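Local coordinates for like-Sm ribonucleoprotein core (Methanococcus vannielii, PDB 5MKN), which probably binds RNA as a heptameric ring of the Sm family, with uridine monophosphate held in pockets formed by the subunits, at residues Pro7-Gly12 and Lys34-His39; Met40-Glu45 and Leu60-Asp65. All coordinates share one frame; numbering follows the deposited sequence.

Overall arrangement
Both interactions belong to one Sm fold, a short N-terminal helix on a strongly curled antiparallel sheet, and their centres lie about 10 Å apart. Along the chain they come in series: interaction 1 sets helix 9-12 against the end of strand 28-36 and the loop after it, and interaction 2 pairs strand 42-44 with strand 56-62. Strands 28-36 and 42-44 are sheet neighbours, probably hydrogen-bonded from A35 O to A43 N and from K34 N to A43 O, so the two contacts are directly joined. Each also reaches the same uridine monophosphate, H39 from interaction 1 and N41, R63 and D65 from interaction 2, which combine into one nucleotide pocket.

Interaction 1 of 2, residues Pro7-Gly12 and Lys34-His39; sequences PLDALG and KAYDLH. With U5P (uridine-5'-monophosphate), chain B; U5P (uridine-5'-monophosphate), chain C.
The carbonyl oxygen of L8 is the polar focus between P7-G12 and K34-H39: the Y36 hydroxyl OH lies 3.1 Å from L8 O, and the same oxygen takes weak backbone bonds from L11 N and G12 N at the start of helix 9-12. Y36 is the central side chain. Its CG stands between the backbone N and the carbonyl carbon (chi1 76°), which turns the ring toward L8 and L11. L11 CB sits over the middle of one ring face, 3.9 Å from the centroid and almost on its normal, a CH-pi contact, while L11 CD1 reaches back to Y36 CB. L8 comes in beside CE2 on the same side of the ring plane, its CB 4.0 Å from Y36 CE2; its CD1 meets L38 CD2 at 3.9 Å. An alanine in place of Y36 would probably leave L11 CB without its aromatic face and open a gap between the helix and the strand end. The loop after Y36 turns to the nucleotides: D37 OD1 takes a weak bond from H39 N, and D37 OD2 is bonded by N41 ND2. The H39 ring lies against the uracil of one uridine monophosphate (chain B), whose C5 is 3.8 Å above the ring plane. Such an N-terminal helix, packed beside the loop that carries H39 and N41 of the uridine site, is characteristic of the Sm fold.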
# COMPACT_ATOMS: atom_id res chain seq x y z
N PRO A 7 1.59 -14.25 -16.77
CA PRO A 7 2.46 -13.26 -17.44
C PRO A 7 3.87 -13.25 -16.90
O PRO A 7 4.76 -12.67 -17.55
CB PRO A 7 1.75 -11.92 -17.14
CG PRO A 7 0.95 -12.19 -15.91
CD PRO A 7 0.48 -13.61 -16.05
N LEU A 8 4.11 -13.85 -15.75
CA LEU A 8 5.45 -13.91 -15.20
C LEU A 8 6.32 -14.98 -15.87
O LEU A 8 7.52 -15.05 -15.58
CB LEU A 8 5.38 -14.13 -13.69
CG LEU A 8 4.76 -12.93 -12.97
CD1 LEU A 8 4.84 -13.07 -11.45
CD2 LEU A 8 5.46 -11.64 -13.44
N ASP A 9 5.75 -15.78 -16.78
CA ASP A 9 6.56 -16.76 -17.49
C ASP A 9 7.40 -16.13 -18.60
O ASP A 9 8.48 -16.64 -18.90
CB ASP A 9 5.65 -17.84 -18.07
CG ASP A 9 5.00 -18.65 -16.99
OD1 ASP A 9 5.38 -18.45 -15.82
OD2 ASP A 9 4.11 -19.47 -17.29
N ALA A 10 6.92 -15.04 -19.21
CA ALA A 10 7.79 -14.28 -20.09
C ALA A 10 9.06 -13.84 -19.39
O ALA A 10 10.08 -13.64 -20.05
CB ALA A 10 7.05 -13.05 -20.65
N LEU A 11 9.01 -13.69 -18.06
CA LEU A 11 10.23 -13.43 -17.29
C LEU A 11 11.12 -14.66 -17.20
O LEU A 11 12.35 -14.54 -17.19
CB LEU A 11 9.87 -12.93 -15.88
CG LEU A 11 9.73 -11.42 -15.66
CD1 LEU A 11 9.77 -11.07 -14.18
CD2 LEU A 11 10.82 -10.69 -16.41
N GLY A 12 10.52 -15.86 -17.11
CA GLY A 12 11.30 -17.08 -17.13
C GLY A 12 11.90 -17.37 -18.50
O GLY A 12 12.97 -17.98 -18.60
N LYS A 34 18.93 -13.01 -13.72
CA LYS A 34 19.26 -14.28 -13.10
C LYS A 34 18.09 -14.93 -12.38
O LYS A 34 17.94 -16.16 -12.45
CB LYS A 34 20.43 -14.10 -12.12
CG LYS A 34 21.73 -13.63 -12.79
CD LYS A 34 22.14 -14.55 -13.95
CE LYS A 34 22.81 -15.83 -13.45
NZ LYS A 34 23.03 -16.84 -14.53
N ALA A 35 17.22 -14.16 -11.73
CA ALA A 35 16.14 -14.77 -10.96
C ALA A 35 14.99 -13.79 -10.75
O ALA A 35 15.19 -12.57 -10.68
CB ALA A 35 16.65 -15.28 -9.61
N TYR A 36 13.79 -14.35 -10.63
CA TYR A 36 12.58 -13.60 -10.30
C TYR A 36 11.67 -14.44 -9.40
O TYR A 36 11.75 -15.67 -9.37
CB TYR A 36 11.84 -13.18 -11.57
CG TYR A 36 11.06 -14.30 -12.23
CD1 TYR A 36 11.68 -15.17 -13.14
CD2 TYR A 36 9.71 -14.50 -11.95
CE1 TYR A 36 10.97 -16.19 -13.74
CE2 TYR A 36 8.99 -15.54 -12.54
CZ TYR A 36 9.63 -16.38 -13.44
OH TYR A 36 8.90 -17.39 -14.01
N ASP A 37 10.77 -13.77 -8.66
CA ASP A 37 9.75 -14.44 -7.86
C ASP A 37 8.37 -13.84 -8.16
O ASP A 37 8.23 -12.87 -8.91
CB ASP A 37 10.05 -14.37 -6.35
CG ASP A 37 10.26 -12.95 -5.84
OD1 ASP A 37 9.78 -11.98 -6.46
OD2 ASP A 37 10.92 -12.79 -4.78
N LEU A 38 7.34 -14.43 -7.54
CA LEU A 38 5.97 -14.02 -7.80
C LEU A 38 5.65 -12.62 -7.28
O LEU A 38 4.60 -12.09 -7.64
CB LEU A 38 5.00 -15.04 -7.19
CG LEU A 38 5.07 -16.44 -7.80
CD1 LEU A 38 3.95 -17.33 -7.29
CD2 LEU A 38 5.07 -16.36 -9.33
N HIS A 39 6.50 -12.03 -6.44
CA HIS A 39 6.39 -10.61 -6.12
C HIS A 39 6.95 -9.73 -7.22
O HIS A 39 6.79 -8.50 -7.15
CB HIS A 39 7.13 -10.27 -4.82
CG HIS A 39 6.82 -11.18 -3.66
ND1 HIS A 39 5.73 -11.00 -2.84
CD2 HIS A 39 7.49 -12.25 -3.18
CE1 HIS A 39 5.73 -11.94 -1.91
NE2 HIS A 39 6.79 -12.71 -2.09
N1 U5P B . 6.28 -7.60 -1.57
C2 U5P B . 7.30 -7.27 -2.48
N3 U5P B . 8.52 -7.87 -2.24
C4 U5P B . 8.83 -8.73 -1.21
C5 U5P B . 7.74 -9.01 -0.33
C6 U5P B . 6.55 -8.45 -0.53
O2 U5P B . 7.17 -6.52 -3.44
O4 U5P B . 9.96 -9.19 -1.11
C1' U5P B . 4.93 -7.04 -1.69
C2' U5P B . 4.24 -7.33 -3.02
O2' U5P B . 4.62 -6.40 -4.01
C3' U5P B . 2.77 -7.27 -2.63
C4' U5P B . 2.78 -7.88 -1.23
O3' U5P B . 2.35 -5.91 -2.54
O4' U5P B . 4.11 -7.64 -0.70
C5' U5P B . 2.49 -9.36 -1.20
O5' U5P B . 2.01 -9.82 -2.46
N1 U5P C . 1.19 -7.35 -6.61
C2 U5P C . 1.57 -6.87 -7.85
N3 U5P C . 2.33 -7.74 -8.59
C4 U5P C . 2.74 -9.00 -8.22
C5 U5P C . 2.31 -9.42 -6.93
C6 U5P C . 1.56 -8.60 -6.18
O2 U5P C . 1.26 -5.77 -8.28
O4 U5P C . 3.43 -9.66 -9.00
C1' U5P C . 0.34 -6.48 -5.78
C2' U5P C . -1.11 -6.46 -6.24
O2' U5P C . -1.31 -5.60 -7.33
C3' U5P C . -1.82 -6.06 -4.96
C4' U5P C . -1.01 -6.78 -3.89
O3' U5P C . -1.72 -4.65 -4.77
O4' U5P C . 0.32 -6.98 -4.46
C5' U5P C . -1.59 -8.10 -3.44
O5' U5P C . -2.74 -8.45 -4.21

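Interaction 2 of 2, residues Met40-Glu45 and Leu60-Asp65; sequences MNVALE and LVVRGD. With U5P (uridine-5'-monophosphate), chain B; U5P (uridine-5'-monophosphate), chain D.
The uridine pocket of the Sm fold is built where the Sm1 and Sm2 motifs meet, with N41 linked to G64 at the end of an antiparallel pairing of strands 42-44 and 60-62. V42 and V62 form a hydrogen-bonded pair, the V62 N to V42 O bond being 2.8 Å long and nearly straight (173°); L44 and L60 form another, and A43 and V61 lie between them as a non-hydrogen-bonded pair. V42 and V62 lie side by side, CG2 of V42 3.7 Å from CB of V62, and with L44 they face the residues of strands 18-23 and 28-36. On the opposite face A43 CB touches V61 CG2. Strand 60-62 also pairs with a strand of a neighbouring subunit, so the sheet continues across the interface.

Past the strands, the N41 amide works at both ends. OD1 accepts G64 N at 2.6 Å, the donor tilted 35° from the carbonyl plane, while ND2 donates to uracil O4 of the chain B nucleotide at 3.0 Å. Bonded at both ends, with D37 a further partner, the amide is probably fixed in rotation. R63, extended at first (chi1 177°) and bent further out, lays its guanidinium over the uracil, with uracil N3 3.6 Å above the guanidinium plane; H39 lies on the base's other side, so the ring is sandwiched. R63 NH2 also donates to H39 O of a neighbouring subunit. D65 N gives uracil O2 a weak bond, and D65 OD2 lies 2.7 Å from R63 NH1 in a salt bridge whose hydrogen bond is weak in angle.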
# COMPACT_ATOMS: atom_id res chain seq x y z
N MET A 40 7.61 -10.33 -8.21
CA MET A 40 8.37 -9.65 -9.25
C MET A 40 9.66 -9.04 -8.73
O MET A 40 10.18 -8.10 -9.33
CB MET A 40 7.55 -8.58 -9.98
CG MET A 40 6.46 -9.15 -10.87
SD MET A 40 5.75 -7.86 -11.89
CE MET A 40 7.23 -7.22 -12.67
N ASN A 41 10.19 -9.54 -7.61
CA ASN A 41 11.59 -9.30 -7.27
C ASN A 41 12.49 -9.89 -8.35
O ASN A 41 12.23 -10.99 -8.86
CB ASN A 41 11.95 -9.94 -5.92
CG ASN A 41 11.23 -9.32 -4.75
OD1 ASN A 41 11.18 -8.09 -4.61
ND2 ASN A 41 10.70 -10.17 -3.87
N VAL A 42 13.56 -9.19 -8.69
CA VAL A 42 14.48 -9.67 -9.71
C VAL A 42 15.91 -9.48 -9.24
O VAL A 42 16.23 -8.49 -8.56
CB VAL A 42 14.26 -8.98 -11.07
CG1 VAL A 42 12.98 -9.47 -11.70
CG2 VAL A 42 14.23 -7.47 -10.91
N ALA A 43 16.77 -10.44 -9.58
CA ALA A 43 18.21 -10.34 -9.39
C ALA A 43 18.87 -10.18 -10.75
O ALA A 43 18.66 -10.99 -11.66
CB ALA A 43 18.76 -11.57 -8.67
N LEU A 44 19.66 -9.13 -10.90
CA LEU A 44 20.29 -8.81 -12.18
C LEU A 44 21.81 -8.80 -12.05
O LEU A 44 22.35 -8.27 -11.07
CB LEU A 44 19.78 -7.46 -12.73
CG LEU A 44 18.27 -7.35 -13.00
CD1 LEU A 44 17.92 -5.96 -13.50
CD2 LEU A 44 17.75 -8.42 -13.96
N GLU A 45 22.47 -9.42 -13.02
CA GLU A 45 23.93 -9.46 -13.09
C GLU A 45 24.43 -8.28 -13.91
O GLU A 45 23.89 -7.99 -14.99
CB GLU A 45 24.41 -10.76 -13.74
CG GLU A 45 25.02 -11.77 -12.79
CD GLU A 45 25.62 -12.95 -13.55
OE1 GLU A 45 25.43 -14.11 -13.11
OE2 GLU A 45 26.29 -12.71 -14.59
N LEU A 60 22.62 -6.99 -8.21
CA LEU A 60 21.57 -6.09 -7.76
C LEU A 60 20.29 -6.90 -7.56
O LEU A 60 19.92 -7.69 -8.43
CB LEU A 60 21.32 -4.98 -8.77
CG LEU A 60 20.91 -3.63 -8.21
CD1 LEU A 60 22.05 -3.04 -7.41
CD2 LEU A 60 20.51 -2.69 -9.34
N VAL A 61 19.64 -6.70 -6.42
CA VAL A 61 18.36 -7.34 -6.15
C VAL A 61 17.31 -6.24 -6.01
O VAL A 61 17.39 -5.41 -5.09
CB VAL A 61 18.40 -8.22 -4.89
CG1 VAL A 61 16.97 -8.60 -4.46
CG2 VAL A 61 19.24 -9.45 -5.16
N VAL A 62 16.33 -6.24 -6.90
CA VAL A 62 15.31 -5.20 -6.96
C VAL A 62 14.04 -5.69 -6.28
O VAL A 62 13.51 -6.75 -6.65
CB VAL A 62 15.02 -4.80 -8.41
CG1 VAL A 62 13.77 -3.92 -8.48
CG2 VAL A 62 16.23 -4.11 -9.02
N ARG A 63 13.54 -4.91 -5.32
CA ARG A 63 12.25 -5.20 -4.71
C ARG A 63 11.13 -4.97 -5.73
O ARG A 63 10.98 -3.86 -6.25
CB ARG A 63 12.03 -4.36 -3.46
CG ARG A 63 10.66 -4.57 -2.83
CD ARG A 63 10.41 -3.70 -1.59
NE ARG A 63 10.03 -4.52 -0.45
CZ ARG A 63 8.79 -4.88 -0.15
NH1 ARG A 63 7.77 -4.47 -0.89
NH2 ARG A 63 8.56 -5.65 0.90
N GLY A 64 10.34 -6.02 -5.98
CA GLY A 64 9.38 -6.01 -7.07
C GLY A 64 8.35 -4.89 -7.01
O GLY A 64 7.84 -4.46 -8.05
N ASP A 65 8.03 -4.39 -5.81
CA ASP A 65 7.05 -3.32 -5.75
C ASP A 65 7.58 -2.00 -6.30
O ASP A 65 6.83 -1.02 -6.34
CB ASP A 65 6.53 -3.14 -4.30
CG ASP A 65 7.53 -2.45 -3.35
OD1 ASP A 65 8.67 -2.15 -3.73
OD2 ASP A 65 7.13 -2.20 -2.19
N1 U5P B . 6.28 -7.60 -1.57
C2 U5P B . 7.30 -7.27 -2.48
N3 U5P B . 8.52 -7.87 -2.24
C4 U5P B . 8.83 -8.73 -1.21
C5 U5P B . 7.74 -9.01 -0.33
C6 U5P B . 6.55 -8.45 -0.53
O2 U5P B . 7.17 -6.52 -3.44
O4 U5P B . 9.96 -9.19 -1.11
C1' U5P B . 4.93 -7.04 -1.69
C2' U5P B . 4.24 -7.33 -3.02
O2' U5P B . 4.62 -6.40 -4.01
C3' U5P B . 2.77 -7.27 -2.63
C4' U5P B . 2.78 -7.88 -1.23
O3' U5P B . 2.35 -5.91 -2.54
O4' U5P B . 4.11 -7.64 -0.70
C5' U5P B . 2.49 -9.36 -1.20
O5' U5P B . 2.01 -9.82 -2.46
N1 U5P D . 6.05 -5.99 5.41
C2 U5P D . 7.32 -5.41 5.51
N3 U5P D . 7.96 -5.62 6.72
C4 U5P D . 7.45 -6.33 7.79
C5 U5P D . 6.15 -6.88 7.61
C6 U5P D . 5.51 -6.71 6.45
O2 U5P D . 7.85 -4.78 4.60
O4 U5P D . 8.13 -6.44 8.81
C1' U5P D . 5.31 -5.85 4.15
C2' U5P D . 5.86 -6.76 3.05
O2' U5P D . 6.97 -6.19 2.38
C3' U5P D . 4.63 -7.00 2.19
C4' U5P D . 3.51 -7.07 3.23
O3' U5P D . 4.41 -5.87 1.33
O4' U5P D . 3.98 -6.29 4.37
C5' U5P D . 3.18 -8.47 3.68
O5' U5P D . 4.06 -9.42 3.08